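Local coordinates for phenylacetate-coenzyme A ligase (Bacteroides vulgatus, PDB 3LAX), which belongs to the AMP-binding enzymes, the modelled fragment being their small alpha/beta C-terminal domain, at residues I7-V12 against S42-T47; K27-D32 against V50-L55; D32-L37 against R101-R106; M46-E51 against V80-K85; A65-I70 against V84-K89. All blocks are in the same frame, centred on the assembly; numbering follows the deposited sequence.

All five contacts reach a mixed four-stranded sheet, ordered 83-87, 43-52, 32-40, 102-104; contacts 3 to 5 lie within it or against helix 60-78. Strand 43-52 is the common element: contact 1 uses its start, contact 4 its middle and contact 2 its end, so contacts 1 and 2 lie about 25 Å apart, centre to centre, on opposite sides of the chain's centre. Contact 3 adds strand 102-104 parallel to strand 32-40 and closes the longest loop, inside which contacts 4 and 5 are nested. Those two, with centres about 8 Å apart, belong to the beta-alpha-beta unit 43-52, 60-78, 83-87. Contact 1 packs the separate hairpin 7-9/12-14, a small two-stranded sheet, on the start of strand 43-52.

Contact 1 (I7-V12 against S42-T47); sequences IILKGV and SNDEMT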
# COMPACT_ATOMS: atom_id res chain seq x y z
N ILE A 7 11.74 1.30 6.23
CA ILE A 7 12.18 1.82 4.95
C ILE A 7 12.36 3.32 5.06
O ILE A 7 11.90 3.95 6.01
CB ILE A 7 11.21 1.48 3.82
CG1 ILE A 7 9.86 2.14 4.06
CG2 ILE A 7 11.03 -0.02 3.73
CD1 ILE A 7 8.84 1.88 2.97
N ILE A 8 13.06 3.89 4.10
CA ILE A 8 13.28 5.32 4.07
C ILE A 8 12.88 5.85 2.70
O ILE A 8 13.37 5.37 1.68
CB ILE A 8 14.75 5.66 4.36
CG1 ILE A 8 15.11 5.22 5.79
CG2 ILE A 8 15.01 7.14 4.17
CD1 ILE A 8 16.59 5.33 6.11
N LEU A 9 11.98 6.83 2.69
CA LEU A 9 11.48 7.39 1.44
C LEU A 9 11.49 8.91 1.52
O LEU A 9 10.87 9.49 2.41
CB LEU A 9 10.06 6.87 1.18
CG LEU A 9 9.38 7.38 -0.08
CD1 LEU A 9 10.03 6.79 -1.33
CD2 LEU A 9 7.92 7.01 -0.03
N LYS A 10 12.18 9.53 0.58
CA LYS A 10 12.37 10.98 0.59
C LYS A 10 12.70 11.52 1.98
O LYS A 10 12.09 12.50 2.43
CB LYS A 10 11.11 11.68 0.06
CG LYS A 10 11.25 12.20 -1.37
CD LYS A 10 11.94 11.19 -2.26
CE LYS A 10 12.19 11.77 -3.63
NZ LYS A 10 13.19 10.98 -4.40
N GLY A 11 13.65 10.88 2.66
CA GLY A 11 14.09 11.32 3.98
C GLY A 11 13.23 10.86 5.14
O GLY A 11 13.61 11.04 6.29
N VAL A 12 12.08 10.25 4.85
CA VAL A 12 11.12 9.90 5.88
C VAL A 12 11.19 8.42 6.23
O VAL A 12 10.99 7.56 5.36
CB VAL A 12 9.67 10.26 5.46
CG1 VAL A 12 8.67 9.89 6.55
CG2 VAL A 12 9.56 11.75 5.09
N SER A 42 12.90 11.67 -11.60
CA SER A 42 13.83 12.23 -10.63
C SER A 42 13.63 11.67 -9.22
O SER A 42 14.60 11.32 -8.54
CB SER A 42 13.68 13.75 -10.59
OG SER A 42 12.38 14.12 -10.14
N ASN A 43 12.38 11.58 -8.79
CA ASN A 43 12.10 11.29 -7.39
C ASN A 43 11.51 9.90 -7.11
O ASN A 43 11.22 9.13 -8.02
CB ASN A 43 11.20 12.37 -6.78
CG ASN A 43 9.76 12.23 -7.20
OD1 ASN A 43 8.85 12.72 -6.52
ND2 ASN A 43 9.52 11.56 -8.32
N ASP A 44 11.35 9.61 -5.83
CA ASP A 44 10.87 8.31 -5.39
C ASP A 44 9.37 8.33 -5.13
O ASP A 44 8.83 9.31 -4.62
CB ASP A 44 11.59 7.88 -4.11
CG ASP A 44 13.07 7.61 -4.33
OD1 ASP A 44 13.49 7.52 -5.51
OD2 ASP A 44 13.79 7.47 -3.32
N GLU A 45 8.72 7.24 -5.49
CA GLU A 45 7.29 7.10 -5.29
C GLU A 45 7.00 5.81 -4.55
O GLU A 45 7.69 4.81 -4.73
CB GLU A 45 6.56 7.09 -6.63
CG GLU A 45 6.22 8.45 -7.20
CD GLU A 45 5.14 8.36 -8.27
OE1 GLU A 45 5.45 7.91 -9.39
OE2 GLU A 45 3.99 8.74 -7.97
N MSE A 46 5.96 5.83 -3.71
CA MSE A 46 5.46 4.62 -3.08
C MSE A 46 4.08 4.30 -3.63
O MSE A 46 3.21 5.17 -3.64
CB MSE A 46 5.34 4.80 -1.56
CG MSE A 46 4.60 3.66 -0.88
SE MSE A 46 4.27 3.83 1.03
CE MSE A 46 6.10 3.65 1.61
N THR A 47 3.90 3.07 -4.09
CA THR A 47 2.58 2.57 -4.45
C THR A 47 2.18 1.52 -3.43
O THR A 47 2.99 0.67 -3.05
CB THR A 47 2.57 1.96 -5.87
OG1 THR A 47 2.94 2.96 -6.82
CG2 THR A 47 1.18 1.42 -6.22
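The carboxylate of D44 has one face covered by K10, whose NZ stands almost straight above D44 CG at 3.4 Å and nearly equidistant from the two oxygens. The salt bridge is accordingly long, K10 NZ to D44 OD1 measuring 3.6 Å. This lysine position is doubtful in detail, because it is one of two deposited conformers and puts NZ unusually close to the backbone N of D44, another donor. The firmer partners of the carboxylate lie outside the pair: OD1 is hydrogen-bonded to T39 OG1 and OD2 is bridged to R106 NH1. The amide of N43 turns to A40 O.

Apolar contacts carry the rest. L9 uses both its methyls: CD1, placed by a chi2 of 70°, touches D44 CB at 3.4 Å, and CD2 touches M46 CB at 3.7 Å. Further in, I7 CD1 meets the CE methyl of M46, a selenomethionine, at 3.5 Å, the two side chains crossing at about a right angle. The backbones stay well apart, 8.8 Å between strand axes, and share no hydrogen bond. K10 and G11, both at positive phi, form the corners of a type I' turn from L9 to V12, the turn of a tight two-residue beta-hairpin.

Contact 2 (K27-D32 against V50-L55); sequences KELGSD and VELSQL
A short antiparallel pairing between strand 29-30 and the end of strand 43-52 is centred on L29 and L52, a non-hydrogen-bonded pair whose CA atoms are 4.3 Å apart. Backbone bonds flank the pair: S53 N gives to E28 O at 2.8 Å, and G30 N gives to E51 O at 2.8 Å. Beyond G30 the chain turns a corner at S31 and joins another part of the fold, yet D32 O still takes E51 N at 3.1 Å in a nearly straight bond (177° at the hydrogen). E51 is thus gripped through its N and its O by residues on both sides of that corner.

Side chains meet on the inner face, where L29 crosses V50 at about a right angle and CD2 of L29 lies 4.0 Å from CG1 of V50 in the conformer described. I70 and L86 also pack on L29. On the polar side, D32 OD2 and E51 OE1 are 4.3 Å apart, and one water donates to both; their likely repulsion is probably eased by R101, which bridges D32, and K94, which bridges E51. At the far end a second water links K27 O to S53 OG. The same OG, anti to its own backbone N (chi1 170°), accepts L55 N at 3.0 Å, which defines an ST turn just after strand 43-52 ends.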
# COMPACT_ATOMS: atom_id res chain seq x y z
N LYS A 27 -13.11 -3.74 6.07
CA LYS A 27 -13.82 -4.96 5.73
C LYS A 27 -13.80 -5.17 4.22
O LYS A 27 -13.88 -6.30 3.76
CB LYS A 27 -15.26 -4.91 6.24
CG LYS A 27 -16.09 -3.76 5.69
CD LYS A 27 -17.43 -3.65 6.42
CE LYS A 27 -18.29 -4.90 6.24
NZ LYS A 27 -17.89 -6.04 7.13
N GLU A 28 -13.66 -4.09 3.47
CA GLU A 28 -13.67 -4.16 2.01
C GLU A 28 -12.39 -4.74 1.44
O GLU A 28 -12.33 -5.02 0.25
CB GLU A 28 -13.87 -2.77 1.41
CG GLU A 28 -15.15 -2.08 1.83
CD GLU A 28 -14.99 -1.16 3.05
OE1 GLU A 28 -14.05 -1.34 3.87
OE2 GLU A 28 -15.85 -0.25 3.19
N LEU A 29 -11.36 -4.88 2.27
CA LEU A 29 -10.05 -5.31 1.79
C LEU A 29 -9.68 -6.71 2.26
O LEU A 29 -10.09 -7.15 3.33
CB LEU A 29 -8.95 -4.34 2.26
CG LEU A 29 -9.10 -2.87 1.88
CD1 LEU A 29 -7.93 -2.06 2.48
CD2 LEU A 29 -9.16 -2.69 0.36
N GLY A 30 -8.87 -7.41 1.46
CA GLY A 30 -8.23 -8.63 1.92
C GLY A 30 -6.98 -8.29 2.73
O GLY A 30 -6.64 -7.12 2.87
N SER A 31 -6.29 -9.30 3.23
CA SER A 31 -5.11 -9.06 4.06
C SER A 31 -3.83 -8.91 3.25
O SER A 31 -2.80 -8.54 3.79
CB SER A 31 -4.92 -10.21 5.04
OG SER A 31 -4.53 -11.38 4.34
N ASP A 32 -3.88 -9.21 1.95
CA ASP A 32 -2.68 -9.13 1.14
C ASP A 32 -2.51 -7.79 0.46
O ASP A 32 -3.43 -7.26 -0.16
CB ASP A 32 -2.65 -10.26 0.11
CG ASP A 32 -2.56 -11.61 0.78
OD1 ASP A 32 -1.48 -11.90 1.34
OD2 ASP A 32 -3.58 -12.34 0.80
N VAL A 50 -3.46 -3.16 -2.76
CA VAL A 50 -4.11 -4.02 -1.79
C VAL A 50 -5.28 -4.73 -2.45
O VAL A 50 -6.02 -4.15 -3.24
CB VAL A 50 -4.55 -3.27 -0.50
CG1 VAL A 50 -5.42 -2.08 -0.83
CG2 VAL A 50 -5.27 -4.22 0.46
N GLU A 51 -5.40 -6.02 -2.14
CA GLU A 51 -6.48 -6.81 -2.70
C GLU A 51 -7.81 -6.44 -2.08
O GLU A 51 -7.93 -6.23 -0.86
CB GLU A 51 -6.23 -8.30 -2.48
CG GLU A 51 -5.09 -8.83 -3.28
CD GLU A 51 -5.00 -10.34 -3.25
OE1 GLU A 51 -5.87 -11.00 -2.64
OE2 GLU A 51 -4.03 -10.88 -3.83
N LEU A 52 -8.83 -6.40 -2.93
CA LEU A 52 -10.19 -6.27 -2.45
C LEU A 52 -10.63 -7.58 -1.82
O LEU A 52 -10.16 -8.67 -2.19
CB LEU A 52 -11.12 -5.94 -3.61
CG LEU A 52 -10.90 -4.56 -4.23
CD1 LEU A 52 -11.62 -4.48 -5.57
CD2 LEU A 52 -11.39 -3.47 -3.28
N SER A 53 -11.54 -7.48 -0.85
CA SER A 53 -12.21 -8.65 -0.32
C SER A 53 -13.09 -9.26 -1.41
O SER A 53 -13.62 -8.53 -2.26
CB SER A 53 -13.09 -8.25 0.85
OG SER A 53 -13.91 -9.35 1.22
N GLN A 54 -13.26 -10.57 -1.41
CA GLN A 54 -14.17 -11.19 -2.38
C GLN A 54 -15.59 -10.73 -2.13
O GLN A 54 -16.44 -10.89 -2.99
CB GLN A 54 -14.08 -12.71 -2.37
CG GLN A 54 -14.33 -13.34 -1.02
CD GLN A 54 -13.05 -13.61 -0.27
OE1 GLN A 54 -12.27 -12.69 -0.00
NE2 GLN A 54 -12.81 -14.88 0.06
N LEU A 55 -15.85 -10.15 -0.96
CA LEU A 55 -17.16 -9.59 -0.65
C LEU A 55 -17.42 -8.20 -1.26
O LEU A 55 -18.56 -7.74 -1.28
CB LEU A 55 -17.38 -9.52 0.86
CG LEU A 55 -17.23 -10.84 1.63
CD1 LEU A 55 -17.61 -10.65 3.10
CD2 LEU A 55 -18.06 -11.95 0.97
O HOH W 1 -14.37 -8.87 3.74
O HOH W 2 -5.99 -10.98 0.33

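Contact 3 (D32-L37 against R101-R106); sequences DYLITL and RVKDLR
Backbone bonding comes first: I35, T36 and L37 pair with V102, K103 and D104 as parallel strands 4.7 Å apart, their axes 18° from alignment. The ladder runs through I35 N to R101 O, K103 N to I35 O, L37 N to K103 O and finally L105 N to L37 O at 2.8 Å. Y33 N, just outside it, is buried without a partner.

One ion pair crosses the contact: R101 NH1 reaches the anti lone pair of D32 OD1 at 3.1 Å, in the guanidinium plane, and a water joins that OD1 to R101 NH2. A second, within 101-106, holds D104 side-on, R106 NE to OD1 and NH2 to OD2; R106 N also gives to OD1, an Asx turn.

Of the nonpolar contacts, R101 CD sits over one face of the Y33 ring, 3.9 Å from the centroid (CH-pi), while L37 CD1 meets V102 CG1 at 4.2 Å. The Y33 ring, itself bonded through OH to E20, and the D32 carboxylate probably hold R101 in its course; R106, shared with D44, probably offsets part of D104's charge.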
# COMPACT_ATOMS: atom_id res chain seq x y z
N ASP A 32 -3.88 -9.21 1.95
CA ASP A 32 -2.68 -9.13 1.14
C ASP A 32 -2.51 -7.79 0.46
O ASP A 32 -3.43 -7.26 -0.16
CB ASP A 32 -2.65 -10.26 0.11
CG ASP A 32 -2.56 -11.61 0.78
OD1 ASP A 32 -1.48 -11.90 1.34
OD2 ASP A 32 -3.58 -12.34 0.80
N TYR A 33 -1.30 -7.25 0.60
CA TYR A 33 -0.96 -5.95 0.07
C TYR A 33 0.50 -6.01 -0.38
O TYR A 33 1.26 -6.92 0.01
CB TYR A 33 -1.13 -4.88 1.14
CG TYR A 33 -0.16 -5.05 2.29
CD1 TYR A 33 1.02 -4.34 2.33
CD2 TYR A 33 -0.42 -5.94 3.32
CE1 TYR A 33 1.93 -4.51 3.37
CE2 TYR A 33 0.47 -6.11 4.37
CZ TYR A 33 1.64 -5.40 4.38
OH TYR A 33 2.55 -5.57 5.42
N LEU A 34 0.88 -5.05 -1.20
CA LEU A 34 2.26 -4.96 -1.66
C LEU A 34 2.63 -3.50 -1.79
O LEU A 34 1.94 -2.73 -2.44
CB LEU A 34 2.40 -5.64 -3.02
CG LEU A 34 3.81 -5.58 -3.63
CD1 LEU A 34 4.81 -6.30 -2.74
CD2 LEU A 34 3.79 -6.16 -5.04
N ILE A 35 3.72 -3.12 -1.12
CA ILE A 35 4.22 -1.76 -1.18
C ILE A 35 5.36 -1.76 -2.18
O ILE A 35 6.34 -2.49 -2.01
CB ILE A 35 4.77 -1.33 0.20
CG1 ILE A 35 3.69 -1.40 1.28
CG2 ILE A 35 5.38 0.05 0.13
CD1 ILE A 35 4.25 -1.39 2.72
N THR A 36 5.24 -0.98 -3.25
CA THR A 36 6.30 -0.92 -4.25
C THR A 36 6.96 0.46 -4.22
O THR A 36 6.28 1.48 -4.31
CB THR A 36 5.80 -1.21 -5.68
OG1 THR A 36 5.24 -2.53 -5.73
CG2 THR A 36 6.96 -1.12 -6.69
N LEU A 37 8.28 0.47 -4.08
CA LEU A 37 9.04 1.72 -4.07
C LEU A 37 9.81 1.80 -5.38
O LEU A 37 10.49 0.85 -5.77
CB LEU A 37 10.04 1.74 -2.90
CG LEU A 37 9.41 1.52 -1.52
CD1 LEU A 37 10.46 1.33 -0.43
CD2 LEU A 37 8.45 2.65 -1.15
N ARG A 101 6.38 -8.17 1.56
CA ARG A 101 5.36 -7.12 1.58
C ARG A 101 5.84 -5.83 0.94
O ARG A 101 5.05 -4.96 0.62
CB ARG A 101 4.90 -6.82 3.01
CG ARG A 101 4.20 -7.97 3.68
CD ARG A 101 2.95 -8.39 2.90
NE ARG A 101 2.06 -9.13 3.78
CZ ARG A 101 1.04 -9.88 3.36
NH1 ARG A 101 0.79 -9.99 2.06
NH2 ARG A 101 0.27 -10.50 4.24
N VAL A 102 7.15 -5.71 0.78
CA VAL A 102 7.74 -4.54 0.17
C VAL A 102 8.62 -4.95 -0.99
O VAL A 102 9.49 -5.81 -0.84
CB VAL A 102 8.60 -3.76 1.19
CG1 VAL A 102 9.16 -2.50 0.56
CG2 VAL A 102 7.78 -3.43 2.42
N LYS A 103 8.38 -4.35 -2.15
CA LYS A 103 9.23 -4.51 -3.33
C LYS A 103 9.90 -3.17 -3.61
O LYS A 103 9.25 -2.20 -4.01
CB LYS A 103 8.41 -4.98 -4.53
CG LYS A 103 9.21 -5.06 -5.82
CD LYS A 103 8.63 -6.07 -6.79
CE LYS A 103 7.16 -5.83 -7.02
NZ LYS A 103 6.64 -6.61 -8.19
N ASP A 104 11.21 -3.11 -3.37
CA ASP A 104 11.95 -1.86 -3.51
C ASP A 104 12.83 -1.93 -4.75
O ASP A 104 13.86 -2.60 -4.77
CB ASP A 104 12.80 -1.59 -2.26
CG ASP A 104 13.36 -0.18 -2.22
OD1 ASP A 104 13.38 0.51 -3.26
OD2 ASP A 104 13.77 0.25 -1.12
N LEU A 105 12.41 -1.21 -5.79
CA LEU A 105 13.05 -1.26 -7.08
C LEU A 105 13.97 -0.08 -7.28
O LEU A 105 14.49 0.14 -8.37
CB LEU A 105 11.99 -1.28 -8.17
CG LEU A 105 11.01 -2.46 -8.07
CD1 LEU A 105 9.99 -2.42 -9.19
CD2 LEU A 105 11.79 -3.77 -8.09
N ARG A 106 14.18 0.70 -6.23
CA ARG A 106 15.09 1.82 -6.31
C ARG A 106 16.50 1.27 -6.27
O ARG A 106 16.72 0.14 -5.85
CB ARG A 106 14.87 2.78 -5.15
CG ARG A 106 13.45 3.32 -5.08
CD ARG A 106 13.28 4.16 -3.84
NE ARG A 106 13.43 3.34 -2.64
CZ ARG A 106 13.50 3.82 -1.41
NH1 ARG A 106 13.45 5.14 -1.21
NH2 ARG A 106 13.63 3.00 -0.38
O HOH W 3 -2.00 -12.32 4.10
O HOH W 4 2.54 -9.12 -0.62

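Contact 4 (M46-E51 against V80-K85); sequences MTVEVE and VTPRVK
P82 CB meets two side chains of strand 43-52, V48 CG2 at 3.8 Å and the selenium of M46, SE, at 4.0 Å. All three side chains point the same way, and all three residues are buried, so this is the close-packed face of the contact. V84 continues it, its CG1 standing 3.9 Å from V48 O.

The backbones are joined by parallel ladder bonds: R83 N to M46 O, V48 N to R83 O, K85 N to V48 O and V50 N to K85 O, the last at 3.0 Å. The axes diverge by 20°. Before the ladder starts, a water takes its place, accepting from M46 N and donating to T81 O.

The opposite face, bearing T47, E49, R83 and K85, is more exposed, and its polar ends do not meet. T47 CG2, anti to its backbone N, lies 3.9 Å from CD of the extended K85 chain, in the conformer described. E49 CG is 4.1 Å from K85 CB, but the charged ends, E49 OE2 and K85 NZ, stay 6.0 Å apart without contact, and the end of R83 leads away.

Helix 60-78 covers the packed face, with L74 on P82, T71 on V84 and I78 on M46; it connects these two parallel strands as a beta-alpha-beta unit. On its other edge strand 43-52 bonds to strand 32-40 through T36 and L34.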
# COMPACT_ATOMS: atom_id res chain seq x y z
N MSE A 46 5.96 5.83 -3.71
CA MSE A 46 5.46 4.62 -3.08
C MSE A 46 4.08 4.30 -3.63
O MSE A 46 3.21 5.17 -3.64
CB MSE A 46 5.34 4.80 -1.56
CG MSE A 46 4.60 3.66 -0.88
SE MSE A 46 4.27 3.83 1.03
CE MSE A 46 6.10 3.65 1.61
N THR A 47 3.90 3.07 -4.09
CA THR A 47 2.58 2.57 -4.45
C THR A 47 2.18 1.52 -3.43
O THR A 47 2.99 0.67 -3.05
CB THR A 47 2.57 1.96 -5.87
OG1 THR A 47 2.94 2.96 -6.82
CG2 THR A 47 1.18 1.42 -6.22
N VAL A 48 0.93 1.57 -2.97
CA VAL A 48 0.41 0.55 -2.10
C VAL A 48 -0.75 -0.14 -2.83
O VAL A 48 -1.82 0.44 -2.99
CB VAL A 48 -0.06 1.12 -0.74
CG1 VAL A 48 -0.66 0.01 0.13
CG2 VAL A 48 1.10 1.82 -0.02
N GLU A 49 -0.49 -1.36 -3.28
CA GLU A 49 -1.54 -2.20 -3.88
C GLU A 49 -2.14 -3.04 -2.77
O GLU A 49 -1.44 -3.59 -1.92
CB GLU A 49 -0.95 -3.12 -4.93
CG GLU A 49 -0.56 -2.43 -6.22
CD GLU A 49 0.15 -3.35 -7.18
OE1 GLU A 49 1.25 -3.85 -6.84
OE2 GLU A 49 -0.38 -3.59 -8.28
N VAL A 50 -3.46 -3.16 -2.76
CA VAL A 50 -4.11 -4.02 -1.79
C VAL A 50 -5.28 -4.73 -2.45
O VAL A 50 -6.02 -4.15 -3.24
CB VAL A 50 -4.55 -3.27 -0.50
CG1 VAL A 50 -5.42 -2.08 -0.83
CG2 VAL A 50 -5.27 -4.22 0.46
N GLU A 51 -5.40 -6.02 -2.14
CA GLU A 51 -6.48 -6.81 -2.70
C GLU A 51 -7.81 -6.44 -2.08
O GLU A 51 -7.93 -6.23 -0.86
CB GLU A 51 -6.23 -8.30 -2.48
CG GLU A 51 -5.09 -8.83 -3.28
CD GLU A 51 -5.00 -10.34 -3.25
OE1 GLU A 51 -5.87 -11.00 -2.64
OE2 GLU A 51 -4.03 -10.88 -3.83
N VAL A 80 3.74 10.58 4.41
CA VAL A 80 3.93 10.82 2.99
C VAL A 80 2.71 10.24 2.30
O VAL A 80 2.05 9.37 2.85
CB VAL A 80 5.21 10.18 2.43
CG1 VAL A 80 6.46 10.83 3.06
CG2 VAL A 80 5.19 8.69 2.65
N THR A 81 2.39 10.76 1.13
CA THR A 81 1.20 10.30 0.43
C THR A 81 1.54 9.16 -0.51
O THR A 81 2.29 9.34 -1.47
CB THR A 81 0.57 11.44 -0.38
OG1 THR A 81 0.24 12.52 0.50
CG2 THR A 81 -0.69 10.97 -1.09
N PRO A 82 1.00 7.96 -0.24
CA PRO A 82 1.24 6.86 -1.18
C PRO A 82 0.21 6.90 -2.29
O PRO A 82 -0.86 7.50 -2.15
CB PRO A 82 0.99 5.63 -0.32
CG PRO A 82 -0.09 6.07 0.63
CD PRO A 82 0.14 7.54 0.89
N ARG A 83 0.54 6.26 -3.40
CA ARG A 83 -0.46 6.00 -4.43
C ARG A 83 -1.13 4.68 -4.10
O ARG A 83 -0.49 3.64 -4.12
CB ARG A 83 0.17 5.95 -5.82
CG ARG A 83 -0.81 5.57 -6.91
CD ARG A 83 -2.04 6.45 -6.90
NE ARG A 83 -2.38 6.94 -8.23
CZ ARG A 83 -2.94 6.20 -9.19
NH1 ARG A 83 -3.24 4.93 -8.96
NH2 ARG A 83 -3.21 6.74 -10.37
N VAL A 84 -2.42 4.72 -3.77
CA VAL A 84 -3.14 3.51 -3.40
C VAL A 84 -3.88 2.93 -4.61
O VAL A 84 -4.61 3.65 -5.31
CB VAL A 84 -4.13 3.79 -2.25
CG1 VAL A 84 -4.98 2.55 -1.94
CG2 VAL A 84 -3.37 4.29 -1.00
N LYS A 85 -3.67 1.64 -4.85
CA LYS A 85 -4.34 0.94 -5.94
C LYS A 85 -5.04 -0.30 -5.41
O LYS A 85 -4.39 -1.21 -4.88
CB LYS A 85 -3.33 0.54 -7.02
CG LYS A 85 -2.63 1.70 -7.69
CD LYS A 85 -1.70 1.22 -8.80
CE LYS A 85 -1.03 2.39 -9.49
NZ LYS A 85 -0.10 1.92 -10.55
O HOH W 5 4.87 8.40 -2.69

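Contact 5 (A65-I70 against V84-K89); sequences ALTREI and VKLVPK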
# COMPACT_ATOMS: atom_id res chain seq x y z
N ALA A 65 -14.20 6.18 -3.33
CA ALA A 65 -14.30 6.69 -1.96
C ALA A 65 -13.41 5.88 -1.03
O ALA A 65 -12.72 6.43 -0.16
CB ALA A 65 -15.74 6.65 -1.48
N LEU A 66 -13.42 4.57 -1.21
CA LEU A 66 -12.59 3.66 -0.42
C LEU A 66 -11.11 3.99 -0.64
O LEU A 66 -10.34 4.09 0.31
CB LEU A 66 -12.89 2.21 -0.81
CG LEU A 66 -12.03 1.10 -0.21
CD1 LEU A 66 -12.07 1.12 1.32
CD2 LEU A 66 -12.45 -0.26 -0.77
N THR A 67 -10.72 4.17 -1.90
CA THR A 67 -9.34 4.48 -2.24
C THR A 67 -8.92 5.78 -1.55
O THR A 67 -7.83 5.88 -0.97
CB THR A 67 -9.16 4.59 -3.76
OG1 THR A 67 -9.47 3.34 -4.37
CG2 THR A 67 -7.71 4.95 -4.11
N ARG A 68 -9.80 6.79 -1.60
CA ARG A 68 -9.55 8.09 -0.98
C ARG A 68 -9.37 7.96 0.53
O ARG A 68 -8.43 8.53 1.11
CB ARG A 68 -10.72 9.03 -1.29
CG ARG A 68 -10.73 10.38 -0.58
CD ARG A 68 -12.17 10.96 -0.68
NE ARG A 68 -12.26 12.37 -0.33
CZ ARG A 68 -13.40 13.05 -0.19
NH1 ARG A 68 -14.56 12.44 -0.35
NH2 ARG A 68 -13.37 14.34 0.12
N GLU A 69 -10.24 7.20 1.18
CA GLU A 69 -10.16 7.05 2.63
C GLU A 69 -8.89 6.32 3.06
O GLU A 69 -8.24 6.71 4.04
CB GLU A 69 -11.41 6.33 3.16
CG GLU A 69 -11.37 6.06 4.67
CD GLU A 69 -11.32 7.33 5.53
OE1 GLU A 69 -11.52 8.46 5.02
OE2 GLU A 69 -11.11 7.17 6.74
N ILE A 70 -8.51 5.29 2.33
CA ILE A 70 -7.26 4.57 2.63
C ILE A 70 -6.07 5.52 2.48
O ILE A 70 -5.17 5.56 3.33
CB ILE A 70 -7.08 3.33 1.71
CG1 ILE A 70 -8.18 2.30 2.00
CG2 ILE A 70 -5.69 2.72 1.91
CD1 ILE A 70 -8.42 1.30 0.86
N VAL A 84 -2.42 4.72 -3.77
CA VAL A 84 -3.14 3.51 -3.40
C VAL A 84 -3.88 2.93 -4.61
O VAL A 84 -4.61 3.65 -5.31
CB VAL A 84 -4.13 3.79 -2.25
CG1 VAL A 84 -4.98 2.55 -1.94
CG2 VAL A 84 -3.37 4.29 -1.00
N LYS A 85 -3.67 1.64 -4.85
CA LYS A 85 -4.34 0.94 -5.94
C LYS A 85 -5.04 -0.30 -5.41
O LYS A 85 -4.39 -1.21 -4.88
CB LYS A 85 -3.33 0.54 -7.02
CG LYS A 85 -2.63 1.70 -7.69
CD LYS A 85 -1.70 1.22 -8.80
CE LYS A 85 -1.03 2.39 -9.49
NZ LYS A 85 -0.10 1.92 -10.55
N LEU A 86 -6.36 -0.35 -5.56
CA LEU A 86 -7.11 -1.51 -5.14
C LEU A 86 -7.13 -2.48 -6.32
O LEU A 86 -7.41 -2.08 -7.46
CB LEU A 86 -8.53 -1.12 -4.72
CG LEU A 86 -8.52 -0.05 -3.62
CD1 LEU A 86 -9.93 0.25 -3.10
CD2 LEU A 86 -7.59 -0.44 -2.48
N VAL A 87 -6.80 -3.73 -6.05
CA VAL A 87 -6.66 -4.74 -7.09
C VAL A 87 -7.58 -5.91 -6.77
O VAL A 87 -7.97 -6.10 -5.62
CB VAL A 87 -5.19 -5.20 -7.25
CG1 VAL A 87 -4.29 -4.00 -7.58
CG2 VAL A 87 -4.69 -5.93 -6.00
N PRO A 88 -7.93 -6.70 -7.79
CA PRO A 88 -8.87 -7.80 -7.56
C PRO A 88 -8.32 -8.84 -6.59
O PRO A 88 -7.11 -9.02 -6.47
CB PRO A 88 -9.01 -8.43 -8.95
CG PRO A 88 -8.63 -7.35 -9.90
CD PRO A 88 -7.57 -6.56 -9.21
N LYS A 89 -9.23 -9.53 -5.91
CA LYS A 89 -8.82 -10.63 -5.05
C LYS A 89 -7.96 -11.61 -5.83
O LYS A 89 -8.30 -12.00 -6.95
CB LYS A 89 -10.06 -11.33 -4.49
CG LYS A 89 -9.73 -12.54 -3.63
CD LYS A 89 -10.98 -13.10 -3.02
CE LYS A 89 -10.82 -14.57 -2.66
NZ LYS A 89 -11.36 -15.46 -3.74
O HOH W 6 -7.87 2.05 -6.29
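T67 OG1 is shared between two polar partners: it is hydrogen-bonded to L63 O one helical turn back, and it accepts a hydrogen bond from a water at 2.8 Å. That water in turn accepts from L86 N at 2.9 Å, so helix and strand are joined by a water bridge and by no direct hydrogen bond.

L86 touches three helix residues, L66, T67 and I70. Its CD1 lies 3.4 Å from T67 OG1 and, tighter than usual for two carbons, 3.5 Å from CD2 of L66; its other methyl, CD2, meets CD1 of I70 tip to tip at 3.9 Å. I70 also uses its branch methyl, CG2, anti to the backbone N, against V84 CG1 at 3.9 Å, the two side chains crossing at about a right angle. T67 CG2 comes within 3.6 Å of V84 O.

The axes of 65-70 and 84-87 pass 8.6 Å apart, their directions 136° apart. Helix 60-78 thus lies against strand 83-87, the outermost strand of its sheet within this chain; L63 also packs on L86, and F26 borders L66 and I70.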